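PDB 6P7L: Aln2 from Streptomyces sp. CM020, which is a noncanonical SnoaL-like member of the NTF2-like superfamily, probably with a role in the biosynthesis of the polyketide antibiotic alnumycin. Local coordinates for residues 93-107 and 117-129. Sequence-based numbering, arbitrary orientation.
Sequences RFDGAQPRHWFDMMT and STSYYATVTVTSA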
loop_
_atom_site.group_PDB
_atom_site.type_symbol
_atom_site.label_atom_id
_atom_site.label_comp_id
_atom_site.label_asym_id
_atom_site.label_seq_id
_atom_site.Cartn_x
_atom_site.Cartn_y
_atom_site.Cartn_z
ATOM N N ARG A 93 -1.852 21.475 -10.884
ATOM C CA ARG A 93 -1.156 20.618 -11.839
ATOM C C ARG A 93 -2.023 19.468 -12.327
ATOM O O ARG A 93 -1.684 18.856 -13.338
ATOM C CB ARG A 93 0.141 20.097 -11.231
ATOM C CG ARG A 93 0.028 18.907 -10.323
ATOM C CD ARG A 93 1.364 18.644 -9.717
ATOM N NE ARG A 93 1.466 17.465 -8.861
ATOM C CZ ARG A 93 1.141 17.428 -7.572
ATOM N NH1 ARG A 93 0.641 18.495 -6.969
ATOM N NH2 ARG A 93 1.310 16.310 -6.879
ATOM N N PHE A 94 -3.111 19.145 -11.623
ATOM C CA PHE A 94 -3.960 18.020 -12.013
ATOM C C PHE A 94 -4.992 18.370 -13.081
ATOM O O PHE A 94 -5.571 17.454 -13.676
ATOM C CB PHE A 94 -4.676 17.450 -10.781
ATOM C CG PHE A 94 -3.756 17.063 -9.658
ATOM C CD1 PHE A 94 -2.657 16.257 -9.887
ATOM C CD2 PHE A 94 -4.001 17.483 -8.346
ATOM C CE1 PHE A 94 -1.815 15.892 -8.843
ATOM C CE2 PHE A 94 -3.158 17.129 -7.309
ATOM C CZ PHE A 94 -2.059 16.328 -7.551
ATOM N N ASP A 95 -5.288 19.654 -13.295
ATOM C CA ASP A 95 -6.064 20.103 -14.458
ATOM C C ASP A 95 -7.457 19.475 -14.540
ATOM O O ASP A 95 -7.967 19.183 -15.627
ATOM C CB ASP A 95 -5.286 19.839 -15.750
ATOM N N GLY A 96 -8.099 19.302 -13.395
ATOM C CA GLY A 96 -9.423 18.713 -13.344
ATOM C C GLY A 96 -9.459 17.194 -13.270
ATOM O O GLY A 96 -10.523 16.618 -13.030
ATOM N N ALA A 97 -8.324 16.536 -13.382
ATOM C CA ALA A 97 -8.234 15.099 -13.211
ATOM C C ALA A 97 -8.153 14.786 -11.714
ATOM O O ALA A 97 -8.048 15.693 -10.863
ATOM C CB ALA A 97 -7.024 14.571 -13.961
ATOM N N GLN A 98 -8.236 13.503 -11.387
ATOM C CA GLN A 98 -8.391 13.069 -10.001
ATOM C C GLN A 98 -7.104 12.493 -9.457
ATOM O O GLN A 98 -6.707 11.385 -9.866
ATOM C CB GLN A 98 -9.504 12.022 -9.896
ATOM C CG GLN A 98 -9.709 11.483 -8.449
ATOM C CD GLN A 98 -10.122 12.569 -7.456
ATOM O OE1 GLN A 98 -11.185 13.190 -7.586
ATOM N NE2 GLN A 98 -9.283 12.788 -6.446
ATOM N N PRO A 99 -6.454 13.148 -8.506
ATOM C CA PRO A 99 -5.267 12.562 -7.885
ATOM C C PRO A 99 -5.637 11.555 -6.823
ATOM O O PRO A 99 -6.642 11.705 -6.131
ATOM C CB PRO A 99 -4.581 13.772 -7.238
ATOM C CG PRO A 99 -5.765 14.640 -6.857
ATOM C CD PRO A 99 -6.758 14.487 -7.971
ATOM N N ARG A 100 -4.748 10.583 -6.628
ATOM C CA ARG A 100 -4.821 9.703 -5.466
ATOM C C ARG A 100 -3.401 9.525 -4.943
ATOM O O ARG A 100 -2.492 9.186 -5.712
ATOM C CB ARG A 100 -5.465 8.339 -5.768
ATOM C CG ARG A 100 -6.909 8.421 -6.227
ATOM C CD ARG A 100 -7.838 8.763 -5.088
ATOM N NE ARG A 100 -9.221 8.947 -5.547
ATOM C CZ ARG A 100 -10.132 9.654 -4.876
ATOM N NH1 ARG A 100 -9.788 10.231 -3.744
ATOM N NH2 ARG A 100 -11.377 9.781 -5.341
ATOM N N HIS A 101 -3.214 9.799 -3.650
ATOM C CA HIS A 101 -1.921 9.627 -2.991
ATOM C C HIS A 101 -1.860 8.198 -2.476
ATOM O O HIS A 101 -2.832 7.704 -1.898
ATOM C CB HIS A 101 -1.726 10.609 -1.832
ATOM C CG HIS A 101 -1.292 11.974 -2.262
ATOM N ND1 HIS A 101 -2.130 12.843 -2.924
ATOM C CD2 HIS A 101 -0.097 12.601 -2.179
ATOM C CE1 HIS A 101 -1.485 13.959 -3.198
ATOM N NE2 HIS A 101 -0.249 13.837 -2.760
ATOM N N TRP A 102 -0.719 7.545 -2.702
ATOM C CA TRP A 102 -0.440 6.185 -2.270
ATOM C C TRP A 102 0.808 6.222 -1.390
ATOM O O TRP A 102 1.863 6.678 -1.839
ATOM C CB TRP A 102 -0.200 5.285 -3.496
ATOM C CG TRP A 102 -1.323 5.223 -4.425
ATOM C CD1 TRP A 102 -1.631 6.151 -5.391
ATOM C CD2 TRP A 102 -2.328 4.217 -4.502
ATOM N NE1 TRP A 102 -2.756 5.764 -6.080
ATOM C CE2 TRP A 102 -3.214 4.594 -5.538
ATOM C CE3 TRP A 102 -2.581 3.039 -3.794
ATOM C CZ2 TRP A 102 -4.315 3.822 -5.885
ATOM C CZ3 TRP A 102 -3.688 2.302 -4.132
ATOM C CH2 TRP A 102 -4.532 2.694 -5.167
ATOM N N PHE A 103 0.693 5.728 -0.164
ATOM C CA PHE A 103 1.815 5.620 0.760
ATOM C C PHE A 103 2.102 4.146 0.967
ATOM O O PHE A 103 1.168 3.324 0.958
ATOM C CB PHE A 103 1.519 6.206 2.135
ATOM C CG PHE A 103 1.256 7.672 2.172
ATOM C CD1 PHE A 103 1.392 8.488 1.050
ATOM C CD2 PHE A 103 0.905 8.253 3.377
ATOM C CE1 PHE A 103 1.130 9.831 1.147
ATOM C CE2 PHE A 103 0.659 9.583 3.478
ATOM C CZ PHE A 103 0.762 10.379 2.359
ATOM N N ASP A 104 3.365 3.814 1.218
ATOM C CA ASP A 104 3.733 2.438 1.524
ATOM C C ASP A 104 5.096 2.430 2.190
ATOM O O ASP A 104 5.807 3.452 2.242
ATOM C CB ASP A 104 3.717 1.602 0.245
ATOM C CG ASP A 104 3.458 0.127 0.481
ATOM O OD1 ASP A 104 3.105 -0.293 1.615
ATOM O OD2 ASP A 104 3.608 -0.610 -0.516
ATOM N N MET A 105 5.446 1.247 2.722
ATOM C CA MET A 105 6.744 0.986 3.357
ATOM C C MET A 105 7.009 1.987 4.486
ATOM O O MET A 105 8.072 2.642 4.534
ATOM C CB MET A 105 7.916 1.041 2.360
ATOM C CG MET A 105 8.122 -0.068 1.345
ATOM S SD MET A 105 7.963 -1.780 1.887
ATOM C CE MET A 105 6.230 -1.654 1.416
ATOM N N MET A 106 6.042 2.113 5.393
ATOM C CA MET A 106 6.071 3.157 6.412
ATOM C C MET A 106 6.657 2.657 7.728
ATOM O O MET A 106 6.125 1.715 8.326
ATOM C CB MET A 106 4.667 3.694 6.667
ATOM C CG MET A 106 4.649 4.810 7.645
ATOM S SD MET A 106 2.951 5.339 7.967
ATOM C CE MET A 106 2.494 5.962 6.332
ATOM N N THR A 107 7.745 3.302 8.177
ATOM C CA THR A 107 8.290 3.113 9.516
ATOM C C THR A 107 7.584 4.084 10.459
ATOM O O THR A 107 7.222 5.215 10.085
ATOM C CB THR A 107 9.811 3.333 9.594
ATOM O OG1 THR A 107 10.124 4.675 9.204
ATOM C CG2 THR A 107 10.570 2.316 8.712
ATOM N N SER A 117 7.589 9.792 14.750
ATOM C CA SER A 117 8.357 10.010 13.526
ATOM C C SER A 117 7.998 8.900 12.551
ATOM O O SER A 117 8.012 7.723 12.927
ATOM C CB SER A 117 9.874 9.992 13.800
ATOM O OG SER A 117 10.270 11.067 14.620
ATOM N N THR A 118 7.693 9.266 11.312
ATOM C CA THR A 118 7.456 8.279 10.271
ATOM C C THR A 118 8.313 8.570 9.039
ATOM O O THR A 118 8.764 9.697 8.795
ATOM C CB THR A 118 5.973 8.210 9.863
ATOM O OG1 THR A 118 5.652 9.388 9.112
ATOM C CG2 THR A 118 5.034 8.067 11.082
ATOM N N SER A 119 8.550 7.522 8.251
ATOM C CA SER A 119 9.202 7.634 6.950
ATOM C C SER A 119 8.473 6.661 6.046
ATOM O O SER A 119 8.079 5.563 6.475
ATOM C CB SER A 119 10.708 7.325 7.006
ATOM O OG SER A 119 10.969 5.921 7.064
ATOM N N TYR A 120 8.256 7.081 4.811
ATOM C CA TYR A 120 7.498 6.221 3.910
ATOM C C TYR A 120 7.738 6.622 2.468
ATOM O O TYR A 120 8.276 7.694 2.170
ATOM C CB TYR A 120 6.011 6.281 4.208
ATOM C CG TYR A 120 5.403 7.653 4.312
ATOM C CD1 TYR A 120 5.472 8.377 5.500
ATOM C CD2 TYR A 120 4.717 8.214 3.238
ATOM C CE1 TYR A 120 4.853 9.614 5.623
ATOM C CE2 TYR A 120 4.085 9.444 3.336
ATOM C CZ TYR A 120 4.176 10.155 4.538
ATOM O OH TYR A 120 3.566 11.387 4.655
ATOM N N TYR A 121 7.341 5.717 1.576
ATOM C CA TYR A 121 7.293 5.990 0.155
ATOM C C TYR A 121 5.930 6.592 -0.199
ATOM O O TYR A 121 4.906 6.178 0.340
ATOM C CB TYR A 121 7.450 4.702 -0.644
ATOM C CG TYR A 121 8.750 3.923 -0.440
ATOM C CD1 TYR A 121 9.815 4.461 0.249
ATOM C CD2 TYR A 121 8.894 2.649 -0.963
ATOM C CE1 TYR A 121 11.014 3.755 0.394
ATOM C CE2 TYR A 121 10.058 1.933 -0.809
ATOM C CZ TYR A 121 11.125 2.508 -0.145
ATOM O OH TYR A 121 12.310 1.819 -0.038
ATOM N N ALA A 122 5.915 7.500 -1.164
ATOM C CA ALA A 122 4.673 8.062 -1.665
ATOM C C ALA A 122 4.746 8.300 -3.162
ATOM O O ALA A 122 5.797 8.617 -3.719
ATOM C CB ALA A 122 4.300 9.377 -0.961
ATOM N N THR A 123 3.585 8.147 -3.800
ATOM C CA THR A 123 3.405 8.595 -5.166
ATOM C C THR A 123 1.971 9.067 -5.320
ATOM O O THR A 123 1.145 8.925 -4.416
ATOM C CB THR A 123 3.755 7.506 -6.177
ATOM O OG1 THR A 123 3.688 8.065 -7.504
ATOM C CG2 THR A 123 2.828 6.352 -6.058
ATOM N N VAL A 124 1.715 9.699 -6.451
ATOM C CA VAL A 124 0.390 10.190 -6.811
ATOM C C VAL A 124 0.055 9.630 -8.181
ATOM O O VAL A 124 0.845 9.771 -9.131
ATOM C CB VAL A 124 0.329 11.723 -6.804
ATOM C CG1 VAL A 124 -1.032 12.194 -7.232
ATOM C CG2 VAL A 124 0.643 12.220 -5.409
ATOM N N THR A 125 -1.113 8.989 -8.272
ATOM C CA THR A 125 -1.692 8.671 -9.568
ATOM C C THR A 125 -2.663 9.783 -9.940
ATOM O O THR A 125 -3.329 10.362 -9.079
ATOM C CB THR A 125 -2.407 7.314 -9.584
ATOM O OG1 THR A 125 -3.418 7.272 -8.593
ATOM C CG2 THR A 125 -1.416 6.141 -9.317
ATOM N N VAL A 126 -2.760 10.068 -11.235
ATOM C CA VAL A 126 -3.685 11.087 -11.723
ATOM C C VAL A 126 -4.542 10.483 -12.825
ATOM O O VAL A 126 -4.036 10.178 -13.910
ATOM C CB VAL A 126 -2.960 12.333 -12.230
ATOM C CG1 VAL A 126 -3.976 13.414 -12.530
ATOM C CG2 VAL A 126 -1.926 12.810 -11.191
ATOM N N THR A 127 -5.838 10.361 -12.564
ATOM C CA THR A 127 -6.772 9.692 -13.457
ATOM C C THR A 127 -7.655 10.726 -14.134
ATOM O O THR A 127 -8.339 11.501 -13.464
ATOM C CB THR A 127 -7.619 8.686 -12.682
ATOM O OG1 THR A 127 -6.774 7.651 -12.184
ATOM C CG2 THR A 127 -8.658 8.040 -13.577
ATOM N N SER A 128 -7.651 10.715 -15.458
ATOM C CA SER A 128 -8.391 11.675 -16.262
ATOM C C SER A 128 -9.753 11.162 -16.725
ATOM O O SER A 128 -10.090 9.976 -16.618
ATOM C CB SER A 128 -7.556 12.064 -17.479
ATOM O OG SER A 128 -7.713 11.051 -18.461
ATOM N N ALA A 129 -10.529 12.100 -17.285
ATOM C CA ALA A 129 -11.842 11.785 -17.842
ATOM C C ALA A 129 -11.760 10.768 -18.970
ATOM O O ALA A 129 -12.738 10.058 -19.218
ATOM C CB ALA A 129 -12.525 13.060 -18.365
HETATM O O HOH W 1 -5.679 8.493 -9.632
HETATM O O HOH W 2 10.288 6.274 11.555
#
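Phe103 and Tyr120 pack obliquely on the concave side of an antiparallel hairpin. Tyr120 CE2 sits over the centre of the Phe103 ring, and the planes meet at 36°. Met106 CE lies over one face of the Tyr120 ring, 4.2 Å from its centroid. Further along, Val124 CG2 covers the His101 ring, 3.2 Å from His101 NE2. Packing is tight at these pairs, and helix 34-52 lies on this face, with Met48 against His101 and Phe103. The other face, with Trp102 and Thr125, is more polar and meets other subunits: Trp102 packs on Asp104 of the second subunit. Trp102 NE1 donates to Thr125 OG1 at 3.0 Å, nearly in the indole plane. Thr125 OG1 can reach the donor because it stands between its backbone N and carbonyl carbon (chi1 57°). Water 1 links it to Gln98 O and Thr127 OG1. A beta bulge near Met105 shifts the register. Beyond it, Thr107 OG1 and Ser119 OG share a 2.6 Å hydrogen bond. The looser end is the exposed turn at Asp95 and Gly96. His101 ND1 bonds Asp52, and its NE2 bonds a glycerol, probably from the crystallisation liquor. The hairpin gives the NTF2-like cone an apolar inner wall with polar His101 set in it, probably lining a ligand pocket.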